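Local coordinates for protein PTS system, IIA component (Streptococcus pneumoniae serotype 4, PDB 5T3U) that probably carries phosphoryl groups as the cytoplasmic IIA component of a mannose-family phosphotransferase system associated with fucose utilization, at residues F7-N18 / D37-M45; F53-D62 / S81-F90. All coordinates share one frame; numbering follows the deposited sequence.

Interaction 1 (F7-N18 / D37-M45)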
loop_
_atom_site.group_PDB
_atom_site.type_symbol
_atom_site.label_atom_id
_atom_site.label_comp_id
_atom_site.label_asym_id
_atom_site.label_seq_id
_atom_site.Cartn_x
_atom_site.Cartn_y
_atom_site.Cartn_z
ATOM N N PHE A 7 16.971 15.823 -12.967
ATOM C CA PHE A 7 15.690 15.368 -13.466
ATOM C C PHE A 7 14.539 16.104 -12.772
ATOM O O PHE A 7 14.760 16.915 -11.851
ATOM C CB PHE A 7 15.585 13.862 -13.268
ATOM C CG PHE A 7 16.717 13.099 -13.891
ATOM C CD1 PHE A 7 16.791 12.946 -15.271
ATOM C CD2 PHE A 7 17.689 12.516 -13.099
ATOM C CE1 PHE A 7 17.818 12.237 -15.856
ATOM C CE2 PHE A 7 18.735 11.808 -13.667
ATOM C CZ PHE A 7 18.810 11.666 -15.060
ATOM N N ASN A 8 13.314 15.846 -13.219
ATOM C CA ASN A 8 12.171 16.585 -12.701
ATOM C C ASN A 8 11.855 16.267 -11.230
ATOM O O ASN A 8 11.646 17.171 -10.445
ATOM C CB ASN A 8 10.932 16.326 -13.554
ATOM C CG ASN A 8 11.001 17.025 -14.893
ATOM O OD1 ASN A 8 11.630 18.055 -15.021
ATOM N ND2 ASN A 8 10.377 16.460 -15.891
ATOM N N ARG A 9 11.843 14.980 -10.880
ATOM C CA ARG A 9 11.130 14.521 -9.688
ATOM C C ARG A 9 11.704 13.188 -9.225
ATOM O O ARG A 9 11.758 12.248 -10.009
ATOM C CB ARG A 9 9.653 14.335 -10.063
ATOM C CG ARG A 9 8.655 14.227 -8.937
ATOM C CD ARG A 9 7.257 14.447 -9.441
ATOM N NE ARG A 9 7.190 15.628 -10.282
ATOM C CZ ARG A 9 6.954 15.602 -11.585
ATOM N NH1 ARG A 9 6.721 14.439 -12.190
ATOM N NH2 ARG A 9 6.948 16.743 -12.281
ATOM N N GLY A 10 12.149 13.137 -7.972
ATOM C CA GLY A 10 12.545 11.895 -7.290
ATOM C C GLY A 10 11.448 11.408 -6.343
ATOM O O GLY A 10 10.505 12.152 -6.016
ATOM N N ILE A 11 11.525 10.156 -5.920
ATOM C CA ILE A 11 10.470 9.627 -5.071
ATOM C C ILE A 11 11.111 8.901 -3.933
ATOM O O ILE A 11 11.929 8.027 -4.145
ATOM C CB ILE A 11 9.497 8.658 -5.844
ATOM C CG1 ILE A 11 8.809 9.352 -7.030
ATOM C CG2 ILE A 11 8.412 8.032 -4.885
ATOM C CD1 ILE A 11 8.114 8.357 -7.950
ATOM N N LEU A 12 10.748 9.259 -2.712
ATOM C CA LEU A 12 11.153 8.439 -1.586
ATOM C C LEU A 12 9.918 7.751 -1.006
ATOM O O LEU A 12 8.932 8.419 -0.689
ATOM C CB LEU A 12 11.819 9.289 -0.504
ATOM C CG LEU A 12 12.189 8.581 0.803
ATOM C CD1 LEU A 12 13.251 7.466 0.627
ATOM C CD2 LEU A 12 12.656 9.605 1.802
ATOM N N VAL A 13 9.975 6.431 -0.866
ATOM C CA VAL A 13 8.838 5.693 -0.311
ATOM C C VAL A 13 9.291 5.260 1.058
ATOM O O VAL A 13 10.282 4.509 1.175
ATOM C CB VAL A 13 8.514 4.407 -1.110
ATOM C CG1 VAL A 13 7.182 3.848 -0.700
ATOM C CG2 VAL A 13 8.535 4.658 -2.606
ATOM N N ALA A 14 8.582 5.700 2.094
ATOM C CA ALA A 14 9.028 5.414 3.464
ATOM C C ALA A 14 7.919 4.834 4.329
ATOM O O ALA A 14 6.796 5.259 4.231
ATOM C CB ALA A 14 9.570 6.683 4.109
ATOM N N SER A 15 8.242 3.877 5.201
ATOM C CA SER A 15 7.227 3.304 6.071
ATOM C C SER A 15 7.868 2.679 7.303
ATOM O O SER A 15 9.075 2.410 7.319
ATOM C CB SER A 15 6.480 2.196 5.303
ATOM O OG SER A 15 7.364 1.122 5.053
ATOM N N HIS A 16 7.072 2.398 8.325
ATOM C CA HIS A 16 7.475 1.338 9.277
ATOM C C HIS A 16 7.550 0.010 8.499
ATOM O O HIS A 16 6.774 -0.207 7.566
ATOM C CB HIS A 16 6.431 1.186 10.365
ATOM C CG HIS A 16 6.301 2.382 11.253
ATOM N ND1 HIS A 16 5.499 3.459 10.936
ATOM C CD2 HIS A 16 6.811 2.641 12.479
ATOM C CE1 HIS A 16 5.531 4.336 11.924
ATOM N NE2 HIS A 16 6.342 3.877 12.858
ATOM N N GLY A 17 8.514 -0.843 8.845
ATOM C CA GLY A 17 8.631 -2.146 8.207
ATOM C C GLY A 17 8.829 -2.161 6.707
ATOM O O GLY A 17 9.302 -1.190 6.116
ATOM N N ASN A 18 8.451 -3.298 6.109
ATOM C CA ASN A 18 8.729 -3.655 4.740
ATOM C C ASN A 18 7.687 -3.144 3.718
ATOM O O ASN A 18 7.799 -3.442 2.533
ATOM C CB ASN A 18 8.842 -5.192 4.642
ATOM C CG ASN A 18 10.071 -5.755 5.370
ATOM O OD1 ASN A 18 11.042 -5.043 5.644
ATOM N ND2 ASN A 18 10.033 -7.039 5.672
ATOM N N ASP A 37 19.158 7.199 -8.092
ATOM C CA ASP A 37 19.122 8.639 -8.267
ATOM C C ASP A 37 17.702 9.146 -8.545
ATOM O O ASP A 37 17.513 10.350 -8.660
ATOM C CB ASP A 37 20.060 9.079 -9.407
ATOM C CG ASP A 37 19.730 8.399 -10.719
ATOM O OD1 ASP A 37 19.189 7.275 -10.682
ATOM O OD2 ASP A 37 20.021 8.971 -11.797
ATOM N N ARG A 38 16.722 8.245 -8.706
ATOM C CA ARG A 38 15.320 8.670 -8.962
ATOM C C ARG A 38 14.334 8.192 -7.900
ATOM O O ARG A 38 13.374 8.877 -7.591
ATOM C CB ARG A 38 14.804 8.169 -10.320
ATOM C CG ARG A 38 15.658 8.484 -11.502
ATOM C CD ARG A 38 15.879 9.984 -11.689
ATOM N NE ARG A 38 14.644 10.784 -11.744
ATOM C CZ ARG A 38 13.900 10.978 -12.834
ATOM N NH1 ARG A 38 14.218 10.403 -13.986
ATOM N NH2 ARG A 38 12.809 11.745 -12.773
ATOM N N VAL A 39 14.548 6.993 -7.374
ATOM C CA VAL A 39 13.622 6.365 -6.430
ATOM C C VAL A 39 14.361 5.625 -5.356
ATOM O O VAL A 39 15.336 4.891 -5.627
ATOM C CB VAL A 39 12.634 5.359 -7.135
ATOM C CG1 VAL A 39 11.622 4.793 -6.118
ATOM C CG2 VAL A 39 11.897 6.041 -8.292
ATOM N N ARG A 40 13.909 5.838 -4.123
ATOM C CA ARG A 40 14.488 5.153 -2.958
ATOM C C ARG A 40 13.413 4.704 -1.992
ATOM O O ARG A 40 12.318 5.266 -1.968
ATOM C CB ARG A 40 15.470 6.089 -2.226
ATOM C CG ARG A 40 16.761 6.302 -3.032
ATOM C CD ARG A 40 17.768 7.124 -2.221
ATOM N NE ARG A 40 18.771 7.689 -3.121
ATOM C CZ ARG A 40 19.893 8.281 -2.718
ATOM N NH1 ARG A 40 20.175 8.372 -1.418
ATOM N NH2 ARG A 40 20.742 8.751 -3.627
ATOM N N THR A 41 13.740 3.722 -1.164
ATOM C CA THR A 41 12.844 3.371 -0.076
ATOM C C THR A 41 13.546 3.428 1.271
ATOM O O THR A 41 14.768 3.307 1.348
ATOM C CB THR A 41 12.243 1.954 -0.260
ATOM O OG1 THR A 41 13.266 0.970 -0.077
ATOM C CG2 THR A 41 11.639 1.822 -1.641
ATOM N N LEU A 42 12.767 3.571 2.336
ATOM C CA LEU A 42 13.328 3.477 3.683
ATOM C C LEU A 42 12.298 2.853 4.604
ATOM O O LEU A 42 11.160 3.302 4.643
ATOM C CB LEU A 42 13.698 4.879 4.186
ATOM C CG LEU A 42 14.522 4.995 5.468
ATOM C CD1 LEU A 42 15.879 4.265 5.293
ATOM C CD2 LEU A 42 14.747 6.504 5.780
ATOM N N GLY A 43 12.706 1.830 5.357
ATOM C CA GLY A 43 11.839 1.218 6.348
ATOM C C GLY A 43 12.364 1.414 7.759
ATOM O O GLY A 43 13.542 1.222 8.006
ATOM N N LEU A 44 11.481 1.799 8.677
ATOM C CA LEU A 44 11.803 1.867 10.080
ATOM C C LEU A 44 11.512 0.492 10.685
ATOM O O LEU A 44 10.365 0.117 10.883
ATOM C CB LEU A 44 10.998 2.979 10.772
ATOM C CG LEU A 44 11.077 3.049 12.312
ATOM C CD1 LEU A 44 12.522 3.115 12.781
ATOM C CD2 LEU A 44 10.262 4.218 12.842
ATOM N N MET A 45 12.574 -0.260 10.946
ATOM C CA MET A 45 12.470 -1.658 11.312
ATOM C C MET A 45 12.211 -1.844 12.810
ATOM O O MET A 45 12.479 -0.926 13.608
ATOM C CB MET A 45 13.717 -2.412 10.838
ATOM C CG MET A 45 13.963 -2.272 9.324
ATOM S SD MET A 45 12.534 -2.818 8.333
ATOM C CE MET A 45 12.647 -4.596 8.539
#

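Interaction 2 (F53-D62 / S81-F90)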
loop_
_atom_site.group_PDB
_atom_site.type_symbol
_atom_site.label_atom_id
_atom_site.label_comp_id
_atom_site.label_asym_id
_atom_site.label_seq_id
_atom_site.Cartn_x
_atom_site.Cartn_y
_atom_site.Cartn_z
ATOM N N PHE A 53 16.982 6.578 12.555
ATOM C CA PHE A 53 16.097 6.616 11.384
ATOM C C PHE A 53 16.000 8.034 10.766
ATOM O O PHE A 53 16.088 8.229 9.547
ATOM C CB PHE A 53 14.712 6.083 11.787
ATOM C CG PHE A 53 13.635 6.328 10.759
ATOM C CD1 PHE A 53 12.748 7.388 10.910
ATOM C CD2 PHE A 53 13.528 5.515 9.630
ATOM C CE1 PHE A 53 11.766 7.634 9.953
ATOM C CE2 PHE A 53 12.527 5.736 8.668
ATOM C CZ PHE A 53 11.646 6.791 8.823
ATOM N N GLU A 54 15.787 9.008 11.641
ATOM C CA GLU A 54 15.690 10.423 11.322
ATOM C C GLU A 54 16.778 10.932 10.357
ATOM O O GLU A 54 16.489 11.636 9.386
ATOM C CB GLU A 54 15.796 11.132 12.664
ATOM C CG GLU A 54 15.623 12.549 12.684
ATOM C CD GLU A 54 16.892 13.289 12.352
ATOM O OE1 GLU A 54 17.950 13.162 13.051
ATOM O OE2 GLU A 54 16.780 14.013 11.368
ATOM N N HIS A 55 18.037 10.608 10.609
ATOM C CA HIS A 55 19.045 11.172 9.734
ATOM C C HIS A 55 19.252 10.393 8.445
ATOM O O HIS A 55 19.603 10.978 7.427
ATOM C CB HIS A 55 20.345 11.568 10.457
ATOM C CG HIS A 55 20.933 10.484 11.291
ATOM N ND1 HIS A 55 21.449 9.324 10.745
ATOM C CD2 HIS A 55 21.146 10.403 12.630
ATOM C CE1 HIS A 55 21.908 8.551 11.720
ATOM N NE2 HIS A 55 21.741 9.184 12.870
ATOM N N TYR A 56 18.957 9.096 8.480
ATOM C CA TYR A 56 18.884 8.285 7.266
ATOM C C TYR A 56 17.860 8.858 6.333
ATOM O O TYR A 56 18.123 9.010 5.137
ATOM C CB TYR A 56 18.429 6.858 7.565
ATOM C CG TYR A 56 19.417 5.963 8.241
ATOM C CD1 TYR A 56 20.800 6.101 8.039
ATOM C CD2 TYR A 56 18.962 4.926 9.067
ATOM C CE1 TYR A 56 21.716 5.221 8.686
ATOM C CE2 TYR A 56 19.841 4.060 9.697
ATOM C CZ TYR A 56 21.210 4.206 9.509
ATOM O OH TYR A 56 22.041 3.316 10.154
ATOM N N PHE A 57 16.686 9.155 6.900
ATOM C CA PHE A 57 15.587 9.806 6.190
ATOM C C PHE A 57 15.991 11.141 5.557
ATOM O O PHE A 57 15.766 11.373 4.368
ATOM C CB PHE A 57 14.355 10.006 7.104
ATOM C CG PHE A 57 13.161 10.534 6.362
ATOM C CD1 PHE A 57 12.206 9.670 5.856
ATOM C CD2 PHE A 57 13.027 11.887 6.113
ATOM C CE1 PHE A 57 11.117 10.160 5.112
ATOM C CE2 PHE A 57 11.959 12.383 5.381
ATOM C CZ PHE A 57 11.000 11.499 4.875
ATOM N N LYS A 58 16.561 12.029 6.379
ATOM C CA LYS A 58 17.015 13.329 5.918
ATOM C C LYS A 58 17.987 13.159 4.764
ATOM O O LYS A 58 17.850 13.809 3.741
ATOM C CB LYS A 58 17.643 14.132 7.072
ATOM C CG LYS A 58 18.230 15.507 6.665
ATOM C CD LYS A 58 19.011 16.145 7.851
ATOM C CE LYS A 58 19.395 17.619 7.584
ATOM N NZ LYS A 58 20.185 17.764 6.303
ATOM N N ASN A 59 18.960 12.275 4.937
ATOM C CA ASN A 59 19.953 11.971 3.903
ATOM C C ASN A 59 19.372 11.453 2.595
ATOM O O ASN A 59 19.836 11.838 1.525
ATOM C CB ASN A 59 21.001 10.968 4.450
ATOM C CG ASN A 59 22.029 11.628 5.371
ATOM O OD1 ASN A 59 22.119 12.861 5.458
ATOM N ND2 ASN A 59 22.819 10.805 6.060
ATOM N N GLN A 60 18.363 10.578 2.661
ATOM C CA GLN A 60 17.677 10.099 1.433
ATOM C C GLN A 60 17.019 11.243 0.662
ATOM O O GLN A 60 17.125 11.296 -0.578
ATOM C CB GLN A 60 16.610 9.019 1.733
ATOM C CG GLN A 60 17.120 7.763 2.408
ATOM C CD GLN A 60 17.865 6.861 1.460
ATOM O OE1 GLN A 60 18.975 7.184 1.019
ATOM N NE2 GLN A 60 17.258 5.692 1.138
ATOM N N VAL A 61 16.339 12.151 1.364
ATOM C CA VAL A 61 15.669 13.261 0.665
ATOM C C VAL A 61 16.703 14.238 0.062
ATOM O O VAL A 61 16.585 14.627 -1.108
ATOM C CB VAL A 61 14.654 14.029 1.534
ATOM C CG1 VAL A 61 14.108 15.249 0.775
ATOM C CG2 VAL A 61 13.481 13.143 1.968
ATOM N N ASP A 62 17.715 14.612 0.859
ATOM C CA ASP A 62 18.790 15.511 0.410
ATOM C C ASP A 62 19.488 14.972 -0.831
ATOM O O ASP A 62 19.680 15.694 -1.811
ATOM C CB ASP A 62 19.838 15.700 1.522
ATOM C CG ASP A 62 19.326 16.520 2.691
ATOM O OD1 ASP A 62 18.306 17.233 2.548
ATOM O OD2 ASP A 62 19.968 16.483 3.767
ATOM N N SER A 81 5.914 7.360 12.267
ATOM C CA SER A 81 7.193 8.059 12.458
ATOM C C SER A 81 7.786 8.556 11.124
ATOM O O SER A 81 8.263 9.689 11.083
ATOM C CB SER A 81 8.218 7.211 13.219
ATOM O OG SER A 81 7.779 6.918 14.543
ATOM N N PRO A 82 7.738 7.741 10.031
ATOM C CA PRO A 82 8.186 8.304 8.745
ATOM C C PRO A 82 7.472 9.616 8.407
ATOM O O PRO A 82 8.129 10.606 8.009
ATOM C CB PRO A 82 7.828 7.196 7.717
ATOM C CG PRO A 82 7.923 5.915 8.543
ATOM C CD PRO A 82 7.333 6.318 9.884
ATOM N N ASN A 83 6.154 9.650 8.573
ATOM C CA ASN A 83 5.449 10.901 8.280
ATOM C C ASN A 83 5.815 12.021 9.249
ATOM O O ASN A 83 5.927 13.156 8.821
ATOM C CB ASN A 83 3.944 10.747 8.287
ATOM C CG ASN A 83 3.263 11.814 7.465
ATOM O OD1 ASN A 83 2.655 12.739 7.995
ATOM N ND2 ASN A 83 3.388 11.710 6.166
ATOM N N ASN A 84 5.955 11.705 10.551
ATOM C CA ASN A 84 6.300 12.736 11.547
ATOM C C ASN A 84 7.643 13.406 11.221
ATOM O O ASN A 84 7.772 14.635 11.263
ATOM C CB ASN A 84 6.360 12.154 12.963
ATOM C CG ASN A 84 4.986 11.808 13.528
ATOM O OD1 ASN A 84 3.947 12.354 13.120
ATOM N ND2 ASN A 84 4.984 10.898 14.491
ATOM N N VAL A 85 8.628 12.573 10.906
ATOM C CA VAL A 85 9.961 13.008 10.543
ATOM C C VAL A 85 9.957 13.848 9.252
ATOM O O VAL A 85 10.546 14.951 9.209
ATOM C CB VAL A 85 10.924 11.789 10.470
ATOM C CG1 VAL A 85 12.235 12.139 9.813
ATOM C CG2 VAL A 85 11.194 11.227 11.868
ATOM N N ALA A 86 9.281 13.357 8.212
ATOM C CA ALA A 86 9.217 14.079 6.941
ATOM C C ALA A 86 8.679 15.505 7.131
ATOM O O ALA A 86 9.243 16.481 6.598
ATOM C CB ALA A 86 8.358 13.330 5.942
ATOM N N LEU A 87 7.559 15.614 7.841
ATOM C CA LEU A 87 6.901 16.888 8.017
ATOM C C LEU A 87 7.778 17.860 8.837
ATOM O O LEU A 87 7.898 19.031 8.482
ATOM C CB LEU A 87 5.528 16.713 8.680
ATOM C CG LEU A 87 4.672 17.986 8.775
ATOM C CD1 LEU A 87 4.262 18.525 7.422
ATOM C CD2 LEU A 87 3.420 17.739 9.628
ATOM N N SER A 88 8.400 17.368 9.907
ATOM C CA SER A 88 9.200 18.256 10.734
ATOM C C SER A 88 10.455 18.700 10.000
ATOM O O SER A 88 10.780 19.886 10.005
ATOM C CB SER A 88 9.502 17.647 12.105
ATOM O OG SER A 88 8.532 18.083 13.051
ATOM N N ARG A 89 11.123 17.752 9.330
ATOM C CA ARG A 89 12.385 18.045 8.684
ATOM C C ARG A 89 12.230 18.940 7.450
ATOM O O ARG A 89 13.061 19.830 7.225
ATOM C CB ARG A 89 13.166 16.751 8.383
ATOM C CG ARG A 89 14.513 16.971 7.719
ATOM C CD ARG A 89 15.455 17.824 8.597
ATOM N NE ARG A 89 16.033 17.040 9.680
ATOM C CZ ARG A 89 16.990 17.469 10.502
ATOM N NH1 ARG A 89 17.475 18.716 10.399
ATOM N NH2 ARG A 89 17.461 16.654 11.435
ATOM N N PHE A 90 11.160 18.746 6.679
ATOM C CA PHE A 90 10.982 19.465 5.412
ATOM C C PHE A 90 9.747 20.350 5.345
ATOM O O PHE A 90 9.279 20.681 4.254
ATOM C CB PHE A 90 11.050 18.473 4.231
ATOM C CG PHE A 90 12.383 17.739 4.154
ATOM C CD1 PHE A 90 13.534 18.404 3.714
ATOM C CD2 PHE A 90 12.495 16.426 4.575
ATOM C CE1 PHE A 90 14.770 17.754 3.660
ATOM C CE2 PHE A 90 13.726 15.759 4.535
ATOM C CZ PHE A 90 14.865 16.429 4.071
#

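Interaction 1 (F7-N18 / D37-M45)
I11 and V13 pair with V39 and T41 in parallel register, the axes of 9-16 and 39-44 running 4.6 Å apart with only 12° between their directions. Seven backbone hydrogen bonds join the segments 7-18 and 37-45, from I11 N to R38 O (2.8 Å) down to G17 N to L44 O (2.9 Å). Packing is tight along this backbone, where L12, its CG anti to the backbone N (chi1 175°), brings CD1 to 3.5 Å from R40 O. It is close too where the buried R38 guanidinium lies nearly parallel to the F7 ring, the planes 11° apart, with F7 CB over its centre. Bends at chi2 and chi3 bring R38 NH2 to R9 O (3.0 Å), while NH1 pairs with D115. The partly exposed rim is F7 and D37 at one end, N18 and M45 at the other. There M45 CE comes 3.3 Å from N18 OD1, but M25 of the second subunit packs on both, and its F30 meets H16 edge-to-face. The strands belong to a beta-alpha-beta unit whose crossover is helix 19-31. L12 and L42 face helix 50-65, A14 and H16 face helix 81-90, and I11 and V13 pack against helix 104-112 on the other face of the sheet.

Interaction 2 (F53-D62 / S81-F90)
F57 and F90 are reciprocal knobs: F57 sits among P82, V85, A86 and F90, and F90 among F57, K58, V61 and D62. With CG anti to the backbone N, the F57 ring extends across the interface until its CZ is 3.4 Å from A86 CB. V85 CG1 slides past it in the opposite direction. F57 CE2 and F90 CE2 meet 3.9 Å apart, each at the edge of the other ring. V61 approaches F90 from the opposite direction and covers one face, its CG1 3.8 Å from the ring centroid and 21° off the normal, which is CH-pi geometry. The D62 carboxylate stands almost perpendicular to that ring, with OD1 at its edge. Toward the N-terminal ends of the two segments, F53 CZ lies 3.8 Å from P82 CA, which sits at the ring edge. A polar strip borders this apolar seam. R89 NH2 makes a nearly straight hydrogen bond (165° at the hydrogen) to E54 OE2 at 2.7 Å within a salt bridge, in the guanidinium plane but from above the carboxylate plane. K58 lays CD over the guanidinium centre and bends at chi4 to bring NZ to D62 OD2 (2.8 Å), which probably eases the like charges of K58 and R89. Crossing at -59° with axes 10.1 Å apart, the helices form a knobs-into-holes pair on one face of a parallel sheet, as in the alpha/beta fold of mannose-type IIA domains.

Interaction 1 closes before interaction 2 opens along the chain, and their centres lie 11 Å apart. Strand 39-44, at the edge of the four-stranded parallel sheet (order 39-44, 7-16, 68-75, 96-100), is followed after a short connection by helix 50-65, which packs on one face of the sheet. The two contacts touch: L42 CD2 packs 3.4 Å from F57 CA, and R40 NH1 probably hydrogen-bonds Q60 OE1 at 3.0 Å, while also pairing with E63 as R40 NE bonds N36 O. They thus join the sheet to one helical layer, helix 104-112 covering the other face. Both reach the second subunit, H16 meeting its F30 and T26, and F90 O its K135 NZ.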